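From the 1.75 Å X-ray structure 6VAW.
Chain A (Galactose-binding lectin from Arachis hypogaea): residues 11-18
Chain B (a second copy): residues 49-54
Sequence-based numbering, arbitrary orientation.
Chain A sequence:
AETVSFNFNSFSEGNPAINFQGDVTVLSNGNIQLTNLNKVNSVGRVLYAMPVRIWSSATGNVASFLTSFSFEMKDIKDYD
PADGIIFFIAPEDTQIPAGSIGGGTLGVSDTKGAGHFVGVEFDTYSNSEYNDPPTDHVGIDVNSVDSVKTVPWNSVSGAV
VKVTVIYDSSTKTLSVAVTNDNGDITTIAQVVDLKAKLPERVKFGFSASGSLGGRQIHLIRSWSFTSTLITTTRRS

Chain A 11-18: FSEGNPAI
Chain B (49-54) AMPVRI

No hydrogen bond joins these two stretches, although an arginine reaches across the contact. The guanidinium of B:Arg53 lies obliquely beside a turn of chain A. B:Arg53 NH1 is 4.1 Å from A:Glu13 O and 4.3 Å from A:Ser12 OG, too far for hydrogen bonding. Both NH1 and A:Ser12 OG have hydrogen-bond partners elsewhere in the structure. The closest approach of B:Arg53 is by carbon: B:Arg53 CD sits 3.4 Å from A:Gly14 O. The arginine is extended, with chi1 to chi3 all t and chi4 at -143°.

Chain A has two successive turns. The first, type II, runs from A:Ser12 to A:Asn15, closed by a weak bond from A:Asn15 N to A:Ser12 O at 3.4 Å. A:Gly14 has phi/psi 84/0. A CB there would jam against the carbonyl O of A:Glu13, so the backbone itself calls for glycine. The second turn, type I, runs from A:Asn15 to A:Ile18, with A:Ile18 N donating to A:Asn15 O at 3.3 Å. A:Pro16 (-62/-14) and A:Ala17 (-76/-13) occupy its corners.

Chain B is extended from B:Met50 (-87/128) to B:Arg53 (-83/100), with strand at 52-53. A:Pro16 CA pairs with B:Pro51 CA at 6.3 Å and A:Ala17 CA with B:Met50 CA at 7.0 Å. The register rises along chain A as it falls along chain B, so the pairing runs in opposite senses.

The CA-to-CB bond of A:Pro16, C-gamma endo, points toward chain B. A:Pro16 CG is 3.3 Å from B:Pro51 O, and A:Pro16 CD is 4.0 Å from B:Arg53 CB. The two prolines also meet through A:Pro16 CB and B:Pro51 CB at 4.3 Å; B:Pro51 is C-gamma exo. The CA-to-CB bond of B:Met50 points toward chain A, with rotamer t, t, m. B:Met50 SD lies 3.4 Å from both A:Ala17 CA and A:Ala17 CB, the latter an apolar side-chain contact. The CA-to-CB bond of B:Val52 points away. The stretches bury 305 Å² in total.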

# COMPACT_ATOMS: atom_id res chain seq x y z
N PHE A 11 6.21 -8.17 15.36
CA PHE A 11 6.20 -9.59 15.09
C PHE A 11 5.50 -10.34 16.22
O PHE A 11 5.37 -9.82 17.33
CB PHE A 11 7.64 -10.12 14.91
CG PHE A 11 8.44 -9.41 13.84
CD1 PHE A 11 8.33 -9.79 12.50
CD2 PHE A 11 9.31 -8.38 14.16
CE1 PHE A 11 9.11 -9.17 11.52
CE2 PHE A 11 10.07 -7.75 13.18
CZ PHE A 11 9.96 -8.14 11.87
N SER A 12 5.05 -11.56 15.93
CA SER A 12 4.38 -12.44 16.88
C SER A 12 4.64 -13.90 16.57
O SER A 12 4.78 -14.27 15.40
CB SER A 12 2.87 -12.17 16.88
OG SER A 12 2.33 -12.29 15.57
N GLU A 13 4.71 -14.74 17.62
CA GLU A 13 4.81 -16.19 17.49
C GLU A 13 3.50 -16.68 16.84
O GLU A 13 2.42 -16.14 17.13
CB GLU A 13 5.01 -16.86 18.87
CG GLU A 13 6.41 -16.71 19.45
CD GLU A 13 6.59 -17.19 20.88
OE1 GLU A 13 5.93 -18.18 21.28
OE2 GLU A 13 7.43 -16.60 21.59
N GLY A 14 3.59 -17.66 15.96
CA GLY A 14 2.37 -18.17 15.34
C GLY A 14 1.91 -17.38 14.14
O GLY A 14 0.85 -17.68 13.56
N ASN A 15 2.65 -16.31 13.78
CA ASN A 15 2.36 -15.54 12.58
C ASN A 15 2.80 -16.44 11.43
O ASN A 15 4.00 -16.72 11.35
CB ASN A 15 3.10 -14.18 12.59
CG ASN A 15 2.74 -13.23 11.47
OD1 ASN A 15 2.96 -12.02 11.58
ND2 ASN A 15 2.25 -13.74 10.34
N PRO A 16 1.87 -16.98 10.62
CA PRO A 16 2.28 -17.91 9.56
C PRO A 16 3.22 -17.30 8.50
O PRO A 16 3.86 -18.07 7.79
CB PRO A 16 0.96 -18.37 8.91
CG PRO A 16 -0.04 -17.37 9.33
CD PRO A 16 0.40 -16.79 10.63
N ALA A 17 3.35 -15.95 8.44
CA ALA A 17 4.21 -15.26 7.44
C ALA A 17 5.71 -15.32 7.76
O ALA A 17 6.50 -14.94 6.87
CB ALA A 17 3.79 -13.79 7.29
N ILE A 18 6.08 -15.73 9.00
CA ILE A 18 7.46 -15.81 9.47
C ILE A 18 7.87 -17.24 9.90
O ILE A 18 7.27 -17.83 10.80
CB ILE A 18 7.74 -14.78 10.62
CG1 ILE A 18 7.46 -13.32 10.19
CG2 ILE A 18 9.20 -14.92 11.12
CD1 ILE A 18 8.37 -12.74 9.02
N ALA B 49 -1.27 -18.78 -1.38
CA ALA B 49 -0.37 -19.82 -0.84
C ALA B 49 -0.07 -19.70 0.64
O ALA B 49 0.17 -20.73 1.28
CB ALA B 49 0.93 -19.86 -1.61
N MET B 50 -0.10 -18.49 1.19
CA MET B 50 0.19 -18.31 2.60
C MET B 50 -1.05 -18.48 3.45
O MET B 50 -2.05 -17.81 3.20
CB MET B 50 0.85 -16.95 2.89
CG MET B 50 1.43 -16.88 4.29
SD MET B 50 2.41 -15.43 4.61
CE MET B 50 3.91 -15.88 3.75
N PRO B 51 -1.01 -19.34 4.50
CA PRO B 51 -2.18 -19.45 5.38
C PRO B 51 -2.43 -18.12 6.07
O PRO B 51 -1.49 -17.36 6.33
CB PRO B 51 -1.79 -20.57 6.38
CG PRO B 51 -0.61 -21.27 5.73
CD PRO B 51 0.10 -20.21 4.95
N VAL B 52 -3.69 -17.84 6.37
CA VAL B 52 -4.12 -16.63 7.04
C VAL B 52 -4.65 -17.02 8.40
O VAL B 52 -5.55 -17.85 8.50
CB VAL B 52 -5.18 -15.84 6.22
CG1 VAL B 52 -5.64 -14.58 6.95
CG2 VAL B 52 -4.65 -15.48 4.84
N ARG B 53 -4.13 -16.39 9.44
CA ARG B 53 -4.58 -16.60 10.79
C ARG B 53 -5.81 -15.72 11.00
O ARG B 53 -5.67 -14.51 11.16
CB ARG B 53 -3.44 -16.28 11.77
CG ARG B 53 -3.60 -16.83 13.17
CD ARG B 53 -2.31 -16.46 13.91
NE ARG B 53 -2.45 -16.58 15.35
CZ ARG B 53 -1.90 -15.76 16.24
NH1 ARG B 53 -1.16 -14.73 15.83
NH2 ARG B 53 -2.09 -15.94 17.54
N ILE B 54 -7.02 -16.31 10.91
CA ILE B 54 -8.29 -15.58 11.04
C ILE B 54 -8.74 -15.46 12.49
O ILE B 54 -9.58 -14.62 12.78
CB ILE B 54 -9.43 -16.12 10.15
CG1 ILE B 54 -9.64 -17.65 10.31
CG2 ILE B 54 -9.17 -15.70 8.70
CD1 ILE B 54 -11.06 -18.15 10.07